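Local coordinates for protein L-ribulose 3-epimerase (Mesorhizobium loti, PDB 3VYL) that catalyses the epimerization of ketoses at C3, interconverting L-ribulose and, probably, L-xylulose efficiently and accepting D-psicose and D-tagatose less well, in a manganese-binding TIM barrel, at residues 37-42 against 89-94; 59-64 against 96-101. One frame throughout, in Å; residues are numbered along the deposited sequence.

Interaction 1 of 2, residues 37-42 against 89-94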
ATOM      1  N   PHE A  37      27.985 -12.964 -11.299  1.00 35.85           N
ATOM      2  CA  PHE A  37      29.211 -13.157 -10.585  1.00 36.82           C
ATOM      3  C   PHE A  37      29.766 -11.808 -10.291  1.00 40.00           C
ATOM      4  O   PHE A  37      29.683 -10.973 -11.106  1.00 38.06           O
ATOM      5  CB  PHE A  37      30.185 -13.944 -11.442  1.00 34.48           C
ATOM      6  CG  PHE A  37      29.889 -15.407 -11.515  1.00 32.80           C
ATOM      7  CD1 PHE A  37      29.899 -16.171 -10.397  1.00 31.99           C
ATOM      8  CD2 PHE A  37      29.627 -16.000 -12.699  1.00 31.46           C
ATOM      9  CE1 PHE A  37      29.633 -17.493 -10.442  1.00 32.10           C
ATOM     10  CE2 PHE A  37      29.374 -17.324 -12.766  1.00 31.58           C
ATOM     11  CZ  PHE A  37      29.370 -18.074 -11.635  1.00 32.47           C
ATOM     12  N   SER A  38      30.216 -11.581  -9.068  1.00 48.11           N
ATOM     13  CA  SER A  38      30.885 -10.350  -8.652  1.00 55.76           C
ATOM     14  C   SER A  38      32.278  -9.989  -9.110  1.00 59.73           C
ATOM     15  O   SER A  38      32.556  -8.848  -9.351  1.00 60.39           O
ATOM     16  CB  SER A  38      31.017 -10.329  -7.163  1.00 61.66           C
ATOM     17  OG  SER A  38      32.389 -10.113  -6.830  1.00 67.12           O
ATOM     18  N   TYR A  39      33.202 -10.922  -9.031  1.00 64.45           N
ATOM     19  CA  TYR A  39      34.441 -10.854  -9.776  1.00 66.58           C
ATOM     20  C   TYR A  39      35.191 -12.154  -9.659  1.00 62.82           C
ATOM     21  O   TYR A  39      35.202 -12.756  -8.612  1.00 58.09           O
ATOM     22  CB  TYR A  39      35.300  -9.669  -9.352  1.00 71.24           C
ATOM     23  CG  TYR A  39      36.363  -9.315 -10.351  1.00 75.00           C
ATOM     24  CD1 TYR A  39      36.119  -8.437 -11.372  1.00 74.76           C
ATOM     25  CD2 TYR A  39      37.607  -9.872 -10.271  1.00 78.86           C
ATOM     26  CE1 TYR A  39      37.093  -8.118 -12.278  1.00 74.18           C
ATOM     27  CE2 TYR A  39      38.586  -9.566 -11.174  1.00 78.79           C
ATOM     28  CZ  TYR A  39      38.311  -8.688 -12.163  1.00 77.80           C
ATOM     29  OH  TYR A  39      39.282  -8.409 -13.043  1.00 78.85           O
ATOM     30  N   LEU A  40      35.875 -12.528 -10.720  1.00 62.41           N
ATOM     31  CA  LEU A  40      36.610 -13.760 -10.769  1.00 65.60           C
ATOM     32  C   LEU A  40      38.001 -13.512 -11.303  1.00 67.80           C
ATOM     33  O   LEU A  40      38.162 -12.886 -12.325  1.00 68.51           O
ATOM     34  CB  LEU A  40      35.882 -14.735 -11.666  1.00 62.13           C
ATOM     35  CG  LEU A  40      34.495 -15.141 -11.219  1.00 61.44           C
ATOM     36  CD1 LEU A  40      33.845 -15.969 -12.290  1.00 61.51           C
ATOM     37  CD2 LEU A  40      34.562 -15.960  -9.968  1.00 61.07           C
ATOM     38  N   ASP A  41      39.016 -14.017 -10.634  1.00 69.09           N
ATOM     39  CA  ASP A  41      40.373 -13.829 -11.138  1.00 73.92           C
ATOM     40  C   ASP A  41      40.708 -14.840 -12.245  1.00 72.94           C
ATOM     41  O   ASP A  41      40.605 -16.049 -12.026  1.00 75.58           O
ATOM     42  CB  ASP A  41      41.394 -13.904 -10.002  1.00 74.97           C
ATOM     43  CG  ASP A  41      42.815 -13.747 -10.493  1.00 77.78           C
ATOM     44  OD1 ASP A  41      43.134 -12.683 -11.068  1.00 78.55           O
ATOM     45  OD2 ASP A  41      43.612 -14.690 -10.309  1.00 81.71           O
ATOM     46  N   PRO A  42      41.096 -14.343 -13.440  1.00 72.39           N
ATOM     47  CA  PRO A  42      41.441 -15.193 -14.595  1.00 71.94           C
ATOM     48  C   PRO A  42      42.499 -16.268 -14.322  1.00 71.35           C
ATOM     49  O   PRO A  42      42.370 -17.382 -14.828  1.00 71.01           O
ATOM     50  CB  PRO A  42      41.952 -14.184 -15.630  1.00 69.97           C
ATOM     51  CG  PRO A  42      41.223 -12.926 -15.304  1.00 68.66           C
ATOM     52  CD  PRO A  42      41.101 -12.911 -13.802  1.00 69.72           C
ATOM     53  N   ASN A  89      38.346  -2.367 -17.562  1.00 48.18           N
ATOM     54  CA  ASN A  89      38.780  -3.055 -18.784  1.00 49.30           C
ATOM     55  C   ASN A  89      38.913  -4.563 -18.587  1.00 51.61           C
ATOM     56  O   ASN A  89      38.559  -5.352 -19.473  1.00 53.34           O
ATOM     57  CB  ASN A  89      40.099  -2.478 -19.299  1.00 48.43           C
ATOM     58  CG  ASN A  89      39.935  -1.119 -19.959  1.00 51.07           C
ATOM     59  OD1 ASN A  89      38.946  -0.853 -20.646  1.00 53.53           O
ATOM     60  ND2 ASN A  89      40.921  -0.253 -19.767  1.00 52.01           N
ATOM     61  N   GLN A  90      39.407  -4.957 -17.417  1.00 51.04           N
ATOM     62  CA  GLN A  90      39.581  -6.367 -17.104  1.00 51.75           C
ATOM     63  C   GLN A  90      38.228  -7.053 -16.930  1.00 49.04           C
ATOM     64  O   GLN A  90      38.002  -8.138 -17.458  1.00 51.89           O
ATOM     65  CB  GLN A  90      40.449  -6.517 -15.856  1.00 56.04           C
ATOM     66  CG  GLN A  90      41.245  -7.813 -15.803  1.00 61.19           C
ATOM     67  CD  GLN A  90      42.250  -7.836 -14.659  1.00 64.59           C
ATOM     68  OE1 GLN A  90      42.660  -6.785 -14.151  1.00 66.79           O
ATOM     69  NE2 GLN A  90      42.651  -9.038 -14.248  1.00 64.35           N
ATOM     70  N   THR A  91      37.325  -6.394 -16.209  1.00 47.59           N
ATOM     71  CA  THR A  91      35.969  -6.903 -15.971  1.00 45.36           C
ATOM     72  C   THR A  91      35.193  -7.126 -17.272  1.00 42.00           C
ATOM     73  O   THR A  91      34.424  -8.085 -17.395  1.00 36.26           O
ATOM     74  CB  THR A  91      35.174  -5.953 -15.044  1.00 46.15           C
ATOM     75  OG1 THR A  91      35.969  -5.631 -13.895  1.00 48.47           O
ATOM     76  CG2 THR A  91      33.860  -6.599 -14.583  1.00 45.19           C
ATOM     77  N   ILE A  92      35.401  -6.224 -18.231  1.00 42.13           N
ATOM     78  CA  ILE A  92      34.795  -6.348 -19.554  1.00 41.41           C
ATOM     79  C   ILE A  92      35.265  -7.639 -20.236  1.00 43.72           C
ATOM     80  O   ILE A  92      34.440  -8.497 -20.592  1.00 45.14           O
ATOM     81  CB  ILE A  92      35.089  -5.116 -20.422  1.00 39.33           C
ATOM     82  CG1 ILE A  92      34.361  -3.895 -19.853  1.00 37.90           C
ATOM     83  CG2 ILE A  92      34.678  -5.374 -21.862  1.00 40.03           C
ATOM     84  CD1 ILE A  92      34.699  -2.586 -20.533  1.00 38.35           C
ATOM     85  N   ALA A  93      36.583  -7.787 -20.377  1.00 43.49           N
ATOM     86  CA  ALA A  93      37.177  -8.985 -20.970  1.00 43.85           C
ATOM     87  C   ALA A  93      36.736 -10.263 -20.254  1.00 45.34           C
ATOM     88  O   ALA A  93      36.521 -11.301 -20.894  1.00 47.06           O
ATOM     89  CB  ALA A  93      38.694  -8.876 -21.005  1.00 43.54           C
ATOM     90  N   LEU A  94      36.585 -10.193 -18.933  1.00 44.77           N
ATOM     91  CA  LEU A  94      36.008 -11.320 -18.201  1.00 45.85           C
ATOM     92  C   LEU A  94      34.581 -11.653 -18.681  1.00 45.74           C
ATOM     93  O   LEU A  94      34.290 -12.802 -19.009  1.00 47.29           O
ATOM     94  CB  LEU A  94      36.045 -11.076 -16.689  1.00 45.28           C
ATOM     95  CG  LEU A  94      35.466 -12.191 -15.812  1.00 46.20           C
ATOM     96  CD1 LEU A  94      36.385 -13.403 -15.778  1.00 48.37           C
ATOM     97  CD2 LEU A  94      35.214 -11.693 -14.399  1.00 48.88           C
TER
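Tyr-39 and Thr-91 face each other with CA atoms 7.5 Å apart, and the CA atoms of Pro-42 and Leu-94 are spaced 7.6 Å apart, as the irregular chain of 37-42, extended at 39-41, passes beside the helical segment 89-94. No hydrogen bond joins the two segments, and side chains fill the space between them. Tyr-39 has the most surface covered by the other segment. Its CG stands anti to the backbone N (chi1 -162°), and the ring reaches across to the helix. There Thr-91 OG1 meets the ring edge in its plane, 3.2 Å from CE1 of Tyr-39; this hydroxyl is also hydrogen-bonded to Ile-87 O, one turn back. In this TIM barrel, 37-42 runs into the loop that leaves strand 34-37, while helix 78-98, which carries 89-94, follows the next strand, 60-66. A tyrosine is long enough to carry its OH out to Gln-90, 3.4 Å from CD, with ring and amide planes 82° apart. A long side chain with a polar end suits this partly exposed margin, where Gln-90 NE2 also comes 4.2 Å from Pro-42 CD. Deeper in, Leu-94 turns its CD2 to the backbone of Leu-40 and to Leu-40 CB, 4.1 Å away, a fitting place for a branched apolar residue. An alanine at Tyr-39 would probably open a gap beside Thr-91 and leave the Gln-90 side chain freer to turn.

Interaction 2 of 2, residues 59-64 against 96-101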
ATOM      1  N   LEU A  59      22.334 -21.335 -18.863  1.00 42.73           N
ATOM      2  CA  LEU A  59      22.319 -20.114 -18.095  1.00 38.57           C
ATOM      3  C   LEU A  59      22.960 -19.006 -18.906  1.00 36.60           C
ATOM      4  O   LEU A  59      23.810 -19.264 -19.749  1.00 37.07           O
ATOM      5  CB  LEU A  59      23.090 -20.335 -16.787  1.00 38.66           C
ATOM      6  CG  LEU A  59      22.437 -20.837 -15.486  1.00 37.50           C
ATOM      7  CD1 LEU A  59      21.120 -21.569 -15.667  1.00 37.35           C
ATOM      8  CD2 LEU A  59      23.415 -21.682 -14.680  1.00 36.64           C
ATOM      9  N   GLY A  60      22.524 -17.773 -18.666  1.00 36.47           N
ATOM     10  CA  GLY A  60      23.261 -16.584 -19.100  1.00 34.26           C
ATOM     11  C   GLY A  60      24.117 -16.107 -17.938  1.00 34.41           C
ATOM     12  O   GLY A  60      24.096 -16.692 -16.849  1.00 32.55           O
ATOM     13  N   VAL A  61      24.864 -15.033 -18.155  1.00 34.69           N
ATOM     14  CA  VAL A  61      25.783 -14.549 -17.135  1.00 35.46           C
ATOM     15  C   VAL A  61      25.931 -13.025 -17.194  1.00 35.18           C
ATOM     16  O   VAL A  61      25.985 -12.428 -18.265  1.00 33.02           O
ATOM     17  CB  VAL A  61      27.156 -15.302 -17.187  1.00 37.23           C
ATOM     18  CG1 VAL A  61      27.856 -15.118 -18.535  1.00 36.79           C
ATOM     19  CG2 VAL A  61      28.069 -14.897 -16.028  1.00 37.11           C
ATOM     20  N   ALA A  62      25.953 -12.400 -16.025  1.00 36.70           N
ATOM     21  CA  ALA A  62      26.296 -10.989 -15.929  1.00 36.78           C
ATOM     22  C   ALA A  62      27.404 -10.849 -14.894  1.00 36.54           C
ATOM     23  O   ALA A  62      27.518 -11.669 -13.986  1.00 38.44           O
ATOM     24  CB  ALA A  62      25.082 -10.179 -15.528  1.00 36.02           C
ATOM     25  N   ILE A  63      28.236  -9.830 -15.041  1.00 34.45           N
ATOM     26  CA  ILE A  63      29.213  -9.531 -14.016  1.00 34.72           C
ATOM     27  C   ILE A  63      28.954  -8.144 -13.409  1.00 36.08           C
ATOM     28  O   ILE A  63      28.787  -7.144 -14.128  1.00 35.78           O
ATOM     29  CB  ILE A  63      30.670  -9.633 -14.535  1.00 34.34           C
ATOM     30  CG1 ILE A  63      30.902 -10.932 -15.322  1.00 33.30           C
ATOM     31  CG2 ILE A  63      31.663  -9.495 -13.383  1.00 34.48           C
ATOM     32  CD1 ILE A  63      30.948 -12.206 -14.497  1.00 32.35           C
ATOM     33  N   SER A  64      28.914  -8.102 -12.079  1.00 35.56           N
ATOM     34  CA  SER A  64      28.770  -6.860 -11.347  1.00 34.49           C
ATOM     35  C   SER A  64      29.941  -6.726 -10.412  1.00 35.15           C
ATOM     36  O   SER A  64      30.376  -7.708  -9.818  1.00 36.28           O
ATOM     37  CB  SER A  64      27.488  -6.877 -10.523  1.00 34.50           C
ATOM     38  OG  SER A  64      27.573  -7.841  -9.483  1.00 33.61           O
ATOM     39  N   ARG A  96      32.956 -10.744 -21.489  1.00 50.97           N
ATOM     40  CA  ARG A  96      33.081 -11.174 -22.880  1.00 51.47           C
ATOM     41  C   ARG A  96      33.492 -12.641 -22.998  1.00 49.93           C
ATOM     42  O   ARG A  96      32.828 -13.411 -23.688  1.00 49.04           O
ATOM     43  CB  ARG A  96      34.068 -10.269 -23.622  1.00 52.31           C
ATOM     44  CG  ARG A  96      34.271 -10.601 -25.093  1.00 54.42           C
ATOM     45  CD  ARG A  96      35.648 -10.146 -25.549  1.00 55.46           C
ATOM     46  NE  ARG A  96      36.695 -10.851 -24.808  1.00 54.55           N
ATOM     47  CZ  ARG A  96      37.869 -10.328 -24.469  1.00 55.02           C
ATOM     48  NH1 ARG A  96      38.181  -9.077 -24.803  1.00 54.50           N
ATOM     49  NH2 ARG A  96      38.732 -11.067 -23.783  1.00 54.58           N
ATOM     50  N   ASP A  97      34.560 -13.029 -22.303  1.00 49.89           N
ATOM     51  CA  ASP A  97      35.085 -14.392 -22.413  1.00 50.62           C
ATOM     52  C   ASP A  97      34.172 -15.417 -21.767  1.00 50.66           C
ATOM     53  O   ASP A  97      34.218 -16.605 -22.100  1.00 52.24           O
ATOM     54  CB  ASP A  97      36.500 -14.489 -21.839  1.00 52.82           C
ATOM     55  CG  ASP A  97      37.540 -13.807 -22.720  1.00 55.73           C
ATOM     56  OD1 ASP A  97      38.695 -13.652 -22.267  1.00 58.31           O
ATOM     57  OD2 ASP A  97      37.211 -13.421 -23.864  1.00 56.76           O
ATOM     58  N   LEU A  98      33.321 -14.957 -20.862  1.00 50.83           N
ATOM     59  CA  LEU A  98      32.401 -15.855 -20.184  1.00 51.34           C
ATOM     60  C   LEU A  98      31.107 -16.031 -20.998  1.00 51.13           C
ATOM     61  O   LEU A  98      30.306 -16.939 -20.741  1.00 50.08           O
ATOM     62  CB  LEU A  98      32.134 -15.336 -18.772  1.00 52.54           C
ATOM     63  CG  LEU A  98      32.121 -16.295 -17.577  1.00 52.97           C
ATOM     64  CD1 LEU A  98      33.240 -17.321 -17.632  1.00 52.96           C
ATOM     65  CD2 LEU A  98      32.211 -15.477 -16.296  1.00 53.60           C
ATOM     66  N   GLY A  99      30.930 -15.177 -22.004  1.00 48.56           N
ATOM     67  CA  GLY A  99      29.756 -15.240 -22.859  1.00 49.58           C
ATOM     68  C   GLY A  99      28.604 -14.501 -22.213  1.00 50.63           C
ATOM     69  O   GLY A  99      27.504 -15.036 -22.084  1.00 49.85           O
ATOM     70  N   GLY A 100      28.879 -13.273 -21.789  1.00 50.28           N
ATOM     71  CA  GLY A 100      27.896 -12.420 -21.146  1.00 47.33           C
ATOM     72  C   GLY A 100      27.785 -11.111 -21.896  1.00 48.72           C
ATOM     73  O   GLY A 100      28.698 -10.725 -22.633  1.00 49.03           O
ATOM     74  N   ARG A 101      26.671 -10.418 -21.688  1.00 48.65           N
ATOM     75  CA  ARG A 101      26.364  -9.189 -22.420  1.00 46.61           C
ATOM     76  C   ARG A 101      26.379  -7.936 -21.533  1.00 42.47           C
ATOM     77  O   ARG A 101      26.472  -6.812 -22.038  1.00 42.71           O
ATOM     78  CB  ARG A 101      25.028  -9.343 -23.177  1.00 50.93           C
ATOM     79  CG  ARG A 101      24.091 -10.387 -22.569  1.00 55.68           C
ATOM     80  CD  ARG A 101      23.172 -11.050 -23.597  1.00 58.15           C
ATOM     81  NE  ARG A 101      21.863 -10.399 -23.829  1.00 61.95           N
ATOM     82  CZ  ARG A 101      21.202  -9.591 -22.990  1.00 60.25           C
ATOM     83  NH1 ARG A 101      21.689  -9.284 -21.794  1.00 58.90           N
ATOM     84  NH2 ARG A 101      20.026  -9.085 -23.353  1.00 58.00           N
TER
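Val-61 faces Gly-100 where the strand comes nearest the turn after the helix, their CA atoms 5.0 Å apart. The CB of Val-61 points toward 96-101, and the side chain forks there. One branch, CG1, takes the crowded position between backbone N and carbonyl carbon (chi1 60°) and rests 3.6 Å from Gly-99 O and 3.8 Å from Gly-100 CA. The other, CG2, turns to Leu-98, whose CD2 lies 4.2 Å away. That same Leu-98 CD2 meets Ile-63 CD1 at 3.9 Å, so one leucine methyl serves two branched strand residues; the Val-61 and Ile-63 side chains each cross the Leu-98 side chain at about a right angle. Two glycines make the turn. Gly-99, the first residue past the helix, forms a Schellman motif with positive phi (84°), where a side chain would press on the carbonyl before it. Gly-100 passes so near the strand that its CA is 3.5 Å from Val-61 O, and a CB there would clash with that oxygen. The contact lies within the beta-alpha-beta unit of strand 60-66, helix 78-98 and strand 102-104, joining its first strand to the end of its helix. Leu-98 also touches Ile-47 and Leu-50 of helix 47-57, while Val-61 packs on Ile-35 and Phe-37 of strand 34-37.

In the fold
Interactions 1 and 2 have centres 10 Å apart and share helix 78-98: interaction 1 uses its second half, interaction 2 its last turn and the residues just after. Their segments alternate along the chain, in the order 37-42, 59-64, 89-94, 96-101, so one helix packs on both the loop after the second strand and the third strand. The two also meet directly, since Phe-37 N and O probably hydrogen-bond to Ala-62 O and Ser-64 N, as expected between the neighbouring parallel strands 34-37 and 60-66. Both are structural packing on one side of the barrel. The manganese lies farther in, about 13 Å from the Ile-63 side chain.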